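Local coordinates for protein fructosyl amine:oxygen oxidoreductase (Neosartorya fumigata, PDB 4WCT) that probably deglycates fructosyl amines (Amadori products) by FAD-dependent oxidation, at residues P204-E214 against A221-K230; H232-S242 against R372-V383. All coordinates share one frame; numbering follows the deposited sequence.

In the fold
Contacts 1 and 2 follow one another along the chain and lie on the same side of its centre, about 14 Å apart between centres. Contact 1 joins strands of the small three-stranded antiparallel sheet 208-214, 217-223 and 228-230; the chain then passes directly into strand 233-236, which contact 2 pairs with strand 379-383 in the six-stranded mixed sheet of the FAD-binding fold. The two meet where Tyr213 packs edge-to-face on His376 and Leu211 touches Leu379. Both reach the cofactor at different points, residues 206-208 at the adenine and residues 238-239 near the ribose and phosphates, so both sheets contribute to the adenine nucleotide side of the FAD site.

Contact 1 of 2, residues P204-E214 against A221-K230; sequences PEGNVVSLVYE and ARTADGRVHK. With FAD (flavin-adenine dinucleotide), chain C.
Val208 packs on Ala221 and Thr223 in a beta hairpin of strands 208-214 and 217-223 whose ladder is broken by a classic beta bulge. Val209 and Ser210 both face Arg222, whose carbonyl O takes a bond from Val209 N (2.8 Å) and a weak one from Ser210 N; Arg222 N returns a nearly linear bond to Ser210 O (2.8 Å). On the buried side Val208 CG1, anti to the backbone N (chi1 174°), reaches the small Ala221 CB, while CG2 meets Thr223 CG2. This branched residue sits beside the N1A/N6A edge of the adenine: FAD N6A donates to Val208 O (2.8 Å), and Val208 N bonds weakly to N1A. Toward solvent, exposed Pro204 and Val209 touch Ala224, and Glu214 meets Lys230 in an exposed salt bridge. From strand 228-230 the His229 ring reaches the turn, NE2 donating in the ring plane to Thr223 OG1 (2.8 Å), which donates to Asp225 OD1 (2.6 Å). That oxygen also accepts Arg227 N in an Asx turn, the two donors arriving from opposite faces of its plane.

Contact 2 of 2, residues H232-S242 against R372-V383; sequences HRTILSAGAGS and RHPEHPSLLVAV. With FAD (flavin-adenine dinucleotide), chain C.
The parallel pair of strands 233-236 and 379-383 belongs to the six-stranded sheet of the FAD-binding fold. Its ladder runs straight: Thr234 N donates to Ser378 O (3.0 Å), Leu380 N to Thr234 O, Leu236 N to Leu380 O (2.8 Å) and Ala382 N to Leu236 O. Aliphatic residues suit both faces of this buried sheet. Ile235 and Leu380 lie side by side on one face, CG1 to CD2 at 4.1 Å, and Leu236 CB meets Leu379 CD1 on the other. Leu379 has CG anti to the backbone N (chi1 174°), and with chi2 at 70° this brings CD1 to 3.6 Å from Thr234 O.

At the start of the strands Arg233 lays its CD against Ser378 O, while its NH1 donates to His232 O from above the carbonyl plane (3.1 Å). A water accepts from both Arg233 NH2 and Arg372 NH1, bridging two like charges that would probably repel. Arg233 NH2 also binds Ser20 O, and Ser378 OG is hydrogen-bonded to Asp217 OD2.

At the other end another water accepts from Gly239 N (2.9 Å) and donates to Ala382 O and FAD O2P (2.8 Å). Gly239 is fitting here, since a side chain would run into the pyrophosphate. Strand 28-31 flanks strand 233-236 on its other edge, and helix 393-404 covers Leu380 and Ala382 through Ile400.

Contact 1 of 2, residues P204-E214 against A221-K230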
loop_
_atom_site.group_PDB
_atom_site.type_symbol
_atom_site.label_atom_id
_atom_site.label_comp_id
_atom_site.label_asym_id
_atom_site.label_seq_id
_atom_site.Cartn_x
_atom_site.Cartn_y
_atom_site.Cartn_z
ATOM N N PRO A 204 1.247 -10.772 -23.356
ATOM C CA PRO A 204 0.067 -11.319 -22.759
ATOM C C PRO A 204 0.290 -12.475 -21.812
ATOM O O PRO A 204 -0.653 -12.915 -21.151
ATOM C CB PRO A 204 -0.742 -11.797 -23.960
ATOM C CG PRO A 204 0.287 -12.153 -24.979
ATOM C CD PRO A 204 1.342 -11.113 -24.798
ATOM N N GLU A 205 1.518 -12.976 -21.727
ATOM C CA GLU A 205 1.733 -14.295 -21.126
ATOM C C GLU A 205 1.458 -14.389 -19.630
ATOM O O GLU A 205 1.118 -15.442 -19.143
ATOM C CB GLU A 205 3.133 -14.835 -21.475
ATOM C CG GLU A 205 4.284 -14.009 -20.921
ATOM C CD GLU A 205 4.727 -12.869 -21.847
ATOM O OE1 GLU A 205 4.047 -12.594 -22.872
ATOM O OE2 GLU A 205 5.798 -12.277 -21.562
ATOM N N GLY A 206 1.604 -13.270 -18.903
ATOM C CA GLY A 206 1.320 -13.243 -17.471
ATOM C C GLY A 206 0.119 -12.409 -17.122
ATOM O O GLY A 206 -0.157 -12.186 -15.953
ATOM N N ASN A 207 -0.590 -11.933 -18.139
ATOM C CA ASN A 207 -1.771 -11.103 -17.908
ATOM C C ASN A 207 -2.993 -11.985 -17.699
ATOM O O ASN A 207 -3.600 -12.471 -18.663
ATOM C CB ASN A 207 -1.965 -10.181 -19.096
ATOM C CG ASN A 207 -3.106 -9.222 -18.899
ATOM O OD1 ASN A 207 -3.568 -9.000 -17.764
ATOM N ND2 ASN A 207 -3.535 -8.589 -19.989
ATOM N N VAL A 208 -3.364 -12.189 -16.445
ATOM C CA VAL A 208 -4.502 -13.080 -16.145
ATOM C C VAL A 208 -5.818 -12.375 -16.446
ATOM O O VAL A 208 -6.023 -11.218 -16.020
ATOM C CB VAL A 208 -4.494 -13.532 -14.678
ATOM C CG1 VAL A 208 -5.724 -14.333 -14.320
ATOM C CG2 VAL A 208 -3.249 -14.348 -14.386
ATOM N N VAL A 209 -6.660 -13.018 -17.244
ATOM C CA VAL A 209 -7.970 -12.448 -17.618
ATOM C C VAL A 209 -9.128 -13.121 -16.889
ATOM O O VAL A 209 -10.237 -12.566 -16.807
ATOM C CB VAL A 209 -8.198 -12.404 -19.157
ATOM C CG1 VAL A 209 -7.136 -11.578 -19.851
ATOM C CG2 VAL A 209 -8.279 -13.800 -19.783
ATOM N N SER A 210 -8.893 -14.306 -16.347
ATOM C CA SER A 210 -9.966 -15.092 -15.740
ATOM C C SER A 210 -9.370 -16.134 -14.802
ATOM O O SER A 210 -8.320 -16.695 -15.083
ATOM C CB SER A 210 -10.814 -15.817 -16.820
ATOM O OG SER A 210 -11.919 -16.454 -16.197
ATOM N N LEU A 211 -10.104 -16.452 -13.751
ATOM C CA LEU A 211 -9.904 -17.689 -13.021
ATOM C C LEU A 211 -10.613 -18.808 -13.788
ATOM O O LEU A 211 -11.543 -18.542 -14.554
ATOM C CB LEU A 211 -10.480 -17.602 -11.612
ATOM C CG LEU A 211 -9.900 -16.502 -10.703
ATOM C CD1 LEU A 211 -10.572 -16.519 -9.342
ATOM C CD2 LEU A 211 -8.394 -16.677 -10.562
ATOM N N VAL A 212 -10.105 -20.014 -13.615
ATOM C CA VAL A 212 -10.622 -21.203 -14.284
ATOM C C VAL A 212 -11.248 -22.138 -13.246
ATOM O O VAL A 212 -10.695 -22.368 -12.178
ATOM C CB VAL A 212 -9.508 -21.905 -15.077
ATOM C CG1 VAL A 212 -10.045 -23.129 -15.813
ATOM C CG2 VAL A 212 -8.889 -20.934 -16.058
ATOM N N TYR A 213 -12.488 -22.563 -13.509
ATOM C CA TYR A 213 -13.254 -23.359 -12.549
ATOM C C TYR A 213 -13.574 -24.735 -13.095
ATOM O O TYR A 213 -13.746 -24.890 -14.290
ATOM C CB TYR A 213 -14.568 -22.669 -12.228
ATOM C CG TYR A 213 -14.405 -21.369 -11.496
ATOM C CD1 TYR A 213 -14.276 -20.174 -12.196
ATOM C CD2 TYR A 213 -14.518 -21.314 -10.118
ATOM C CE1 TYR A 213 -14.133 -18.964 -11.540
ATOM C CE2 TYR A 213 -14.481 -20.084 -9.460
ATOM C CZ TYR A 213 -14.219 -18.933 -10.178
ATOM O OH TYR A 213 -14.118 -17.725 -9.509
ATOM N N GLU A 214 -13.570 -25.722 -12.213
ATOM C CA GLU A 214 -14.074 -27.066 -12.526
ATOM C C GLU A 214 -14.731 -27.624 -11.288
ATOM O O GLU A 214 -14.161 -27.551 -10.203
ATOM C CB GLU A 214 -12.943 -27.982 -12.963
ATOM C CG GLU A 214 -12.505 -27.727 -14.396
ATOM C CD GLU A 214 -11.269 -28.517 -14.778
ATOM O OE1 GLU A 214 -10.944 -29.495 -14.068
ATOM O OE2 GLU A 214 -10.620 -28.146 -15.782
ATOM N N ALA A 221 -5.698 -20.387 -13.656
ATOM C CA ALA A 221 -5.860 -19.058 -14.234
ATOM C C ALA A 221 -5.626 -19.076 -15.739
ATOM O O ALA A 221 -4.790 -19.806 -16.239
ATOM C CB ALA A 221 -4.864 -18.097 -13.598
ATOM N N ARG A 222 -6.380 -18.258 -16.462
ATOM C CA ARG A 222 -6.266 -18.146 -17.911
ATOM C C ARG A 222 -5.661 -16.796 -18.229
ATOM O O ARG A 222 -6.127 -15.762 -17.711
ATOM C CB ARG A 222 -7.668 -18.211 -18.537
ATOM C CG ARG A 222 -7.677 -18.193 -20.053
ATOM C CD ARG A 222 -9.075 -17.975 -20.612
ATOM N NE ARG A 222 -9.061 -17.913 -22.069
ATOM C CZ ARG A 222 -9.570 -18.842 -22.875
ATOM N NH1 ARG A 222 -10.291 -19.836 -22.376
ATOM N NH2 ARG A 222 -9.524 -18.667 -24.185
ATOM N N THR A 223 -4.579 -16.789 -18.990
ATOM C CA THR A 223 -3.965 -15.562 -19.413
ATOM C C THR A 223 -4.432 -15.064 -20.774
ATOM O O THR A 223 -5.209 -15.754 -21.467
ATOM C CB THR A 223 -2.424 -15.677 -19.336
ATOM O OG1 THR A 223 -1.995 -16.927 -19.902
ATOM C CG2 THR A 223 -1.983 -15.655 -17.875
ATOM N N ALA A 224 -4.032 -13.846 -21.131
ATOM C CA ALA A 224 -4.596 -13.134 -22.247
ATOM C C ALA A 224 -4.208 -13.761 -23.591
ATOM O O ALA A 224 -4.699 -13.345 -24.640
ATOM C CB ALA A 224 -4.182 -11.662 -22.246
ATOM N N ASP A 225 -3.169 -14.583 -23.565
ATOM C CA ASP A 225 -2.766 -15.371 -24.738
ATOM C C ASP A 225 -3.603 -16.630 -24.929
ATOM O O ASP A 225 -3.321 -17.418 -25.835
ATOM C CB ASP A 225 -1.292 -15.782 -24.611
ATOM C CG ASP A 225 -1.000 -16.518 -23.342
ATOM O OD1 ASP A 225 -1.924 -16.740 -22.501
ATOM O OD2 ASP A 225 0.203 -16.832 -23.152
ATOM N N GLY A 226 -4.543 -16.884 -24.019
ATOM C CA GLY A 226 -5.454 -18.013 -24.121
ATOM C C GLY A 226 -4.948 -19.257 -23.421
ATOM O O GLY A 226 -5.703 -20.227 -23.267
ATOM N N ARG A 227 -3.776 -19.155 -22.793
ATOM C CA ARG A 227 -3.236 -20.275 -22.036
ATOM C C ARG A 227 -3.906 -20.448 -20.703
ATOM O O ARG A 227 -4.097 -19.476 -19.943
ATOM C CB ARG A 227 -1.723 -20.164 -21.873
ATOM C CG ARG A 227 -1.020 -20.131 -23.221
ATOM C CD ARG A 227 0.435 -20.598 -23.148
ATOM N NE ARG A 227 1.009 -20.657 -24.492
ATOM C CZ ARG A 227 2.282 -20.427 -24.798
ATOM N NH1 ARG A 227 3.170 -20.136 -23.854
ATOM N NH2 ARG A 227 2.669 -20.495 -26.063
ATOM N N VAL A 228 -4.184 -21.707 -20.378
ATOM C CA VAL A 228 -4.710 -22.063 -19.069
ATOM C C VAL A 228 -3.598 -22.652 -18.212
ATOM O O VAL A 228 -2.897 -23.548 -18.637
ATOM C CB VAL A 228 -5.895 -23.060 -19.192
ATOM C CG1 VAL A 228 -6.326 -23.527 -17.811
ATOM C CG2 VAL A 228 -7.048 -22.414 -19.950
ATOM N N HIS A 229 -3.331 -22.009 -17.077
ATOM C CA HIS A 229 -2.329 -22.435 -16.110
ATOM C C HIS A 229 -3.026 -23.126 -14.955
ATOM O O HIS A 229 -3.843 -22.529 -14.265
ATOM C CB HIS A 229 -1.558 -21.201 -15.605
ATOM C CG HIS A 229 -1.031 -20.340 -16.700
ATOM N ND1 HIS A 229 0.260 -20.433 -17.172
ATOM C CD2 HIS A 229 -1.641 -19.401 -17.465
ATOM C CE1 HIS A 229 0.441 -19.534 -18.119
ATOM N NE2 HIS A 229 -0.725 -18.972 -18.387
ATOM N N LYS A 230 -2.767 -24.418 -14.786
ATOM C CA LYS A 230 -3.445 -25.195 -13.770
ATOM C C LYS A 230 -2.573 -25.334 -12.536
ATOM O O LYS A 230 -1.345 -25.489 -12.639
ATOM C CB LYS A 230 -3.809 -26.589 -14.303
ATOM C CG LYS A 230 -4.750 -26.564 -15.499
ATOM C CD LYS A 230 -6.195 -26.720 -15.082
ATOM C CE LYS A 230 -7.075 -27.131 -16.256
ATOM N NZ LYS A 230 -7.613 -28.511 -16.084
HETATM P PA FAD C . 0.527 -4.176 -5.624
HETATM O O1A FAD C . 1.824 -3.901 -4.921
HETATM O O2A FAD C . -0.172 -3.093 -6.385
HETATM O O5B FAD C . 0.799 -5.393 -6.580
HETATM C C5B FAD C . -0.258 -5.900 -7.408
HETATM C C4B FAD C . 0.382 -6.658 -8.566
HETATM O O4B FAD C . -0.662 -7.376 -9.302
HETATM C C3B FAD C . 1.108 -5.771 -9.572
HETATM O O3B FAD C . 2.474 -6.172 -9.765
HETATM C C2B FAD C . 0.293 -5.937 -10.858
HETATM O O2B FAD C . 1.022 -5.777 -12.072
HETATM C C1B FAD C . -0.321 -7.326 -10.665
HETATM N N9A FAD C . -1.544 -7.506 -11.477
HETATM C C8A FAD C . -2.492 -6.594 -11.756
HETATM N N7A FAD C . -3.425 -7.116 -12.585
HETATM C C5A FAD C . -3.086 -8.421 -12.754
HETATM C C6A FAD C . -3.605 -9.520 -13.557
HETATM N N6A FAD C . -4.720 -9.365 -14.293
HETATM N N1A FAD C . -2.903 -10.673 -13.545
HETATM C C2A FAD C . -1.802 -10.868 -12.807
HETATM N N3A FAD C . -1.251 -9.883 -12.079
HETATM C C4A FAD C . -1.854 -8.670 -12.037
HETATM N N1 FAD C . 1.306 1.388 2.426
HETATM C C2 FAD C . 2.110 1.482 3.542
HETATM O O2 FAD C . 2.239 0.472 4.232
HETATM N N3 FAD C . 2.816 2.584 3.805
HETATM C C4 FAD C . 2.673 3.714 3.081
HETATM O O4 FAD C . 3.308 4.782 3.302
HETATM C C4X FAD C . 1.820 3.697 1.905
HETATM N N5 FAD C . 1.667 4.807 1.135
HETATM C C5X FAD C . 1.060 4.673 -0.085
HETATM C C6 FAD C . 1.080 5.711 -1.011
HETATM C C7 FAD C . 0.374 5.597 -2.193
HETATM C C7M FAD C . 0.471 6.691 -3.196
HETATM C C8 FAD C . -0.337 4.347 -2.491
HETATM C C8M FAD C . -1.076 4.144 -3.762
HETATM C C9 FAD C . -0.277 3.278 -1.632
HETATM C C9A FAD C . 0.351 3.411 -0.411
HETATM N N10 FAD C . 0.334 2.358 0.508
HETATM C C10 FAD C . 1.151 2.451 1.636
HETATM C "C1'" FAD C . -0.387 1.106 0.329
HETATM C "C2'" FAD C . 0.477 -0.000 -0.255
HETATM O "O2'" FAD C . 1.164 0.553 -1.369
HETATM C "C3'" FAD C . -0.436 -1.154 -0.691
HETATM O "O3'" FAD C . -1.364 -1.468 0.359
HETATM C "C4'" FAD C . 0.367 -2.399 -1.078
HETATM O "O4'" FAD C . 1.475 -2.018 -1.891
HETATM C "C5'" FAD C . -0.550 -3.317 -1.876
HETATM O "O5'" FAD C . 0.170 -4.505 -2.204
HETATM P P FAD C . -0.470 -5.554 -3.240
HETATM O O1P FAD C . 0.529 -6.673 -3.427
HETATM O O2P FAD C . -1.874 -5.839 -2.763
HETATM O O3P FAD C . -0.568 -4.707 -4.599
HETATM O O HOH W 1 1.032 -17.764 -20.674
#

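Contact 2 of 2, residues H232-S242 against R372-V383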
loop_
_atom_site.group_PDB
_atom_site.type_symbol
_atom_site.label_atom_id
_atom_site.label_comp_id
_atom_site.label_asym_id
_atom_site.label_seq_id
_atom_site.Cartn_x
_atom_site.Cartn_y
_atom_site.Cartn_z
ATOM N N HIS A 232 -2.996 -26.830 -8.122
ATOM C CA HIS A 232 -3.719 -27.344 -6.976
ATOM C C HIS A 232 -4.226 -26.256 -6.041
ATOM O O HIS A 232 -5.292 -26.403 -5.436
ATOM C CB HIS A 232 -2.853 -28.323 -6.189
ATOM C CG HIS A 232 -2.683 -29.647 -6.872
ATOM N ND1 HIS A 232 -1.458 -30.116 -7.294
ATOM C CD2 HIS A 232 -3.598 -30.538 -7.319
ATOM C CE1 HIS A 232 -1.622 -31.256 -7.942
ATOM N NE2 HIS A 232 -2.909 -31.539 -7.960
ATOM N N ARG A 233 -3.491 -25.146 -5.960
ATOM C CA ARG A 233 -4.008 -23.957 -5.244
ATOM C C ARG A 233 -3.680 -22.691 -6.012
ATOM O O ARG A 233 -2.688 -22.643 -6.720
ATOM C CB ARG A 233 -3.395 -23.803 -3.871
ATOM C CG ARG A 233 -3.665 -24.934 -2.883
ATOM C CD ARG A 233 -5.132 -24.943 -2.487
ATOM N NE ARG A 233 -5.394 -25.827 -1.357
ATOM C CZ ARG A 233 -5.544 -27.146 -1.467
ATOM N NH1 ARG A 233 -5.568 -27.707 -2.666
ATOM N NH2 ARG A 233 -5.820 -27.875 -0.395
ATOM N N THR A 234 -4.618 -21.739 -5.975
ATOM C CA THR A 234 -4.456 -20.465 -6.679
ATOM C C THR A 234 -4.579 -19.352 -5.658
ATOM O O THR A 234 -5.520 -19.340 -4.830
ATOM C CB THR A 234 -5.507 -20.303 -7.786
ATOM O OG1 THR A 234 -5.336 -21.357 -8.743
ATOM C CG2 THR A 234 -5.412 -18.970 -8.448
ATOM N N ILE A 235 -3.570 -18.481 -5.634
ATOM C CA ILE A 235 -3.573 -17.329 -4.712
ATOM C C ILE A 235 -3.769 -16.056 -5.516
ATOM O O ILE A 235 -2.993 -15.769 -6.424
ATOM C CB ILE A 235 -2.257 -17.254 -3.928
ATOM C CG1 ILE A 235 -2.055 -18.551 -3.121
ATOM C CG2 ILE A 235 -2.241 -16.033 -2.996
ATOM C CD1 ILE A 235 -0.720 -18.597 -2.396
ATOM N N LEU A 236 -4.827 -15.314 -5.212
ATOM C CA LEU A 236 -5.096 -14.068 -5.900
ATOM C C LEU A 236 -4.565 -12.902 -5.074
ATOM O O LEU A 236 -5.135 -12.575 -4.018
ATOM C CB LEU A 236 -6.589 -13.921 -6.162
ATOM C CG LEU A 236 -7.076 -12.635 -6.830
ATOM C CD1 LEU A 236 -6.355 -12.283 -8.111
ATOM C CD2 LEU A 236 -8.580 -12.683 -7.097
ATOM N N SER A 237 -3.460 -12.331 -5.540
ATOM C CA SER A 237 -2.771 -11.202 -4.865
ATOM C C SER A 237 -2.394 -10.172 -5.877
ATOM O O SER A 237 -1.237 -9.747 -5.954
ATOM C CB SER A 237 -1.537 -11.695 -4.077
ATOM O OG SER A 237 -0.627 -12.414 -4.900
ATOM N N ALA A 238 -3.406 -9.672 -6.596
ATOM C CA ALA A 238 -3.162 -8.770 -7.695
ATOM C C ALA A 238 -3.526 -7.323 -7.356
ATOM O O ALA A 238 -3.689 -6.530 -8.251
ATOM C CB ALA A 238 -3.874 -9.243 -8.964
ATOM N N GLY A 239 -3.495 -6.965 -6.070
ATOM C CA GLY A 239 -3.751 -5.588 -5.654
ATOM C C GLY A 239 -5.079 -5.126 -6.185
ATOM O O GLY A 239 -6.037 -5.890 -6.228
ATOM N N ALA A 240 -5.143 -3.883 -6.650
ATOM C CA ALA A 240 -6.434 -3.306 -7.084
ATOM C C ALA A 240 -7.004 -4.037 -8.310
ATOM O O ALA A 240 -8.223 -4.154 -8.467
ATOM C CB ALA A 240 -6.250 -1.815 -7.414
ATOM N N GLY A 241 -6.129 -4.569 -9.159
ATOM C CA GLY A 241 -6.532 -5.342 -10.332
ATOM C C GLY A 241 -7.297 -6.611 -9.978
ATOM O O GLY A 241 -7.993 -7.198 -10.850
ATOM N N SER A 242 -7.147 -7.083 -8.753
ATOM C CA SER A 242 -7.834 -8.300 -8.271
ATOM C C SER A 242 -9.344 -8.210 -8.459
ATOM O O SER A 242 -10.021 -9.224 -8.610
ATOM C CB SER A 242 -7.553 -8.557 -6.800
ATOM O OG SER A 242 -6.148 -8.652 -6.598
ATOM N N ARG A 372 -9.341 -18.189 2.552
ATOM C CA ARG A 372 -9.839 -19.110 1.556
ATOM C C ARG A 372 -11.266 -18.794 1.197
ATOM O O ARG A 372 -12.028 -18.352 2.032
ATOM C CB ARG A 372 -9.702 -20.545 2.084
ATOM C CG ARG A 372 -8.283 -20.851 2.567
ATOM C CD ARG A 372 -8.181 -22.140 3.386
ATOM N NE ARG A 372 -8.766 -23.261 2.661
ATOM C CZ ARG A 372 -8.075 -24.290 2.178
ATOM N NH1 ARG A 372 -6.763 -24.366 2.377
ATOM N NH2 ARG A 372 -8.700 -25.249 1.500
ATOM N N HIS A 373 -11.592 -18.905 -0.077
ATOM C CA HIS A 373 -12.932 -18.580 -0.561
ATOM C C HIS A 373 -13.904 -19.679 -0.085
ATOM O O HIS A 373 -13.632 -20.864 -0.268
ATOM C CB HIS A 373 -12.917 -18.514 -2.080
ATOM C CG HIS A 373 -14.133 -17.884 -2.666
ATOM N ND1 HIS A 373 -15.395 -18.405 -2.482
ATOM C CD2 HIS A 373 -14.310 -16.689 -3.281
ATOM C CE1 HIS A 373 -16.295 -17.565 -2.967
ATOM N NE2 HIS A 373 -15.654 -16.564 -3.542
ATOM N N PRO A 374 -15.057 -19.275 0.467
ATOM C CA PRO A 374 -15.891 -20.295 1.090
ATOM C C PRO A 374 -16.503 -21.255 0.078
ATOM O O PRO A 374 -16.905 -22.346 0.470
ATOM C CB PRO A 374 -16.990 -19.485 1.817
ATOM C CG PRO A 374 -16.874 -18.088 1.324
ATOM C CD PRO A 374 -15.418 -17.918 0.927
ATOM N N GLU A 375 -16.716 -20.798 -1.147
ATOM C CA GLU A 375 -17.356 -21.613 -2.193
ATOM C C GLU A 375 -16.315 -22.303 -3.065
ATOM O O GLU A 375 -16.659 -23.173 -3.859
ATOM C CB GLU A 375 -18.249 -20.761 -3.108
ATOM C CG GLU A 375 -19.101 -19.715 -2.417
ATOM C CD GLU A 375 -19.997 -20.313 -1.371
ATOM O OE1 GLU A 375 -20.516 -21.417 -1.626
ATOM O OE2 GLU A 375 -20.134 -19.714 -0.281
ATOM N N HIS A 376 -15.080 -21.803 -3.036
ATOM C CA HIS A 376 -13.996 -22.321 -3.870
ATOM C C HIS A 376 -12.724 -22.510 -3.043
ATOM O O HIS A 376 -11.829 -21.663 -3.051
ATOM C CB HIS A 376 -13.698 -21.432 -5.077
ATOM C CG HIS A 376 -14.899 -20.760 -5.650
ATOM N ND1 HIS A 376 -15.893 -21.452 -6.313
ATOM C CD2 HIS A 376 -15.188 -19.449 -5.809
ATOM C CE1 HIS A 376 -16.804 -20.598 -6.745
ATOM N NE2 HIS A 376 -16.402 -19.376 -6.451
ATOM N N PRO A 377 -12.635 -23.633 -2.331
ATOM C CA PRO A 377 -11.623 -23.793 -1.280
ATOM C C PRO A 377 -10.186 -23.826 -1.779
ATOM O O PRO A 377 -9.267 -23.651 -0.979
ATOM C CB PRO A 377 -11.962 -25.158 -0.655
ATOM C CG PRO A 377 -12.854 -25.850 -1.643
ATOM C CD PRO A 377 -13.594 -24.760 -2.358
ATOM N N SER A 378 -9.978 -24.048 -3.072
ATOM C CA SER A 378 -8.608 -24.043 -3.592
ATOM C C SER A 378 -8.134 -22.634 -3.922
ATOM O O SER A 378 -6.992 -22.463 -4.350
ATOM C CB SER A 378 -8.463 -24.952 -4.809
ATOM O OG SER A 378 -8.919 -26.253 -4.489
ATOM N N LEU A 379 -9.025 -21.650 -3.773
ATOM C CA LEU A 379 -8.669 -20.253 -4.002
ATOM C C LEU A 379 -8.402 -19.593 -2.655
ATOM O O LEU A 379 -9.263 -19.587 -1.774
ATOM C CB LEU A 379 -9.820 -19.533 -4.716
ATOM C CG LEU A 379 -9.641 -18.025 -4.885
ATOM C CD1 LEU A 379 -8.537 -17.726 -5.889
ATOM C CD2 LEU A 379 -10.948 -17.429 -5.374
ATOM N N LEU A 380 -7.266 -18.911 -2.568
ATOM C CA LEU A 380 -6.951 -18.043 -1.445
ATOM C C LEU A 380 -6.836 -16.612 -1.967
ATOM O O LEU A 380 -6.205 -16.395 -2.982
ATOM C CB LEU A 380 -5.618 -18.447 -0.847
ATOM C CG LEU A 380 -5.109 -17.612 0.323
ATOM C CD1 LEU A 380 -5.936 -17.836 1.577
ATOM C CD2 LEU A 380 -3.673 -17.992 0.581
ATOM N N VAL A 381 -7.605 -15.715 -1.390
ATOM C CA VAL A 381 -7.487 -14.280 -1.724
ATOM C C VAL A 381 -6.569 -13.590 -0.709
ATOM O O VAL A 381 -6.614 -13.868 0.475
ATOM C CB VAL A 381 -8.873 -13.581 -1.816
ATOM C CG1 VAL A 381 -9.753 -14.244 -2.865
ATOM C CG2 VAL A 381 -9.595 -13.525 -0.473
ATOM N N ALA A 382 -5.748 -12.671 -1.198
ATOM C CA ALA A 382 -4.859 -11.884 -0.351
ATOM C C ALA A 382 -4.789 -10.479 -0.939
ATOM O O ALA A 382 -3.974 -10.179 -1.807
ATOM C CB ALA A 382 -3.475 -12.529 -0.255
ATOM N N VAL A 383 -5.771 -9.689 -0.521
ATOM C CA VAL A 383 -6.097 -8.409 -1.126
ATOM C C VAL A 383 -6.495 -7.420 -0.032
ATOM O O VAL A 383 -6.493 -7.737 1.174
ATOM C CB VAL A 383 -7.227 -8.559 -2.166
ATOM C CG1 VAL A 383 -6.796 -9.455 -3.328
ATOM C CG2 VAL A 383 -8.493 -9.078 -1.535
HETATM P PA FAD C . 0.527 -4.176 -5.624
HETATM O O1A FAD C . 1.824 -3.901 -4.921
HETATM O O2A FAD C . -0.172 -3.093 -6.385
HETATM O O5B FAD C . 0.799 -5.393 -6.580
HETATM C C5B FAD C . -0.258 -5.900 -7.408
HETATM C C4B FAD C . 0.382 -6.658 -8.566
HETATM O O4B FAD C . -0.662 -7.376 -9.302
HETATM C C3B FAD C . 1.108 -5.771 -9.572
HETATM O O3B FAD C . 2.474 -6.172 -9.765
HETATM C C2B FAD C . 0.293 -5.937 -10.858
HETATM O O2B FAD C . 1.022 -5.777 -12.072
HETATM C C1B FAD C . -0.321 -7.326 -10.665
HETATM N N9A FAD C . -1.544 -7.506 -11.477
HETATM C C8A FAD C . -2.492 -6.594 -11.756
HETATM N N7A FAD C . -3.425 -7.116 -12.585
HETATM C C5A FAD C . -3.086 -8.421 -12.754
HETATM C C6A FAD C . -3.605 -9.520 -13.557
HETATM N N6A FAD C . -4.720 -9.365 -14.293
HETATM N N1A FAD C . -2.903 -10.673 -13.545
HETATM C C2A FAD C . -1.802 -10.868 -12.807
HETATM N N3A FAD C . -1.251 -9.883 -12.079
HETATM C C4A FAD C . -1.854 -8.670 -12.037
HETATM N N1 FAD C . 1.306 1.388 2.426
HETATM C C2 FAD C . 2.110 1.482 3.542
HETATM O O2 FAD C . 2.239 0.472 4.232
HETATM N N3 FAD C . 2.816 2.584 3.805
HETATM C C4 FAD C . 2.673 3.714 3.081
HETATM O O4 FAD C . 3.308 4.782 3.302
HETATM C C4X FAD C . 1.820 3.697 1.905
HETATM N N5 FAD C . 1.667 4.807 1.135
HETATM C C5X FAD C . 1.060 4.673 -0.085
HETATM C C6 FAD C . 1.080 5.711 -1.011
HETATM C C7 FAD C . 0.374 5.597 -2.193
HETATM C C7M FAD C . 0.471 6.691 -3.196
HETATM C C8 FAD C . -0.337 4.347 -2.491
HETATM C C8M FAD C . -1.076 4.144 -3.762
HETATM C C9 FAD C . -0.277 3.278 -1.632
HETATM C C9A FAD C . 0.351 3.411 -0.411
HETATM N N10 FAD C . 0.334 2.358 0.508
HETATM C C10 FAD C . 1.151 2.451 1.636
HETATM C "C1'" FAD C . -0.387 1.106 0.329
HETATM C "C2'" FAD C . 0.477 -0.000 -0.255
HETATM O "O2'" FAD C . 1.164 0.553 -1.369
HETATM C "C3'" FAD C . -0.436 -1.154 -0.691
HETATM O "O3'" FAD C . -1.364 -1.468 0.359
HETATM C "C4'" FAD C . 0.367 -2.399 -1.078
HETATM O "O4'" FAD C . 1.475 -2.018 -1.891
HETATM C "C5'" FAD C . -0.550 -3.317 -1.876
HETATM O "O5'" FAD C . 0.170 -4.505 -2.204
HETATM P P FAD C . -0.470 -5.554 -3.240
HETATM O O1P FAD C . 0.529 -6.673 -3.427
HETATM O O2P FAD C . -1.874 -5.839 -2.763
HETATM O O3P FAD C . -0.568 -4.707 -4.599
HETATM O O HOH W 2 -7.415 -28.648 -5.112
HETATM O O HOH W 3 -6.332 -27.075 2.127
HETATM O O HOH W 4 -3.203 -8.172 -3.502
#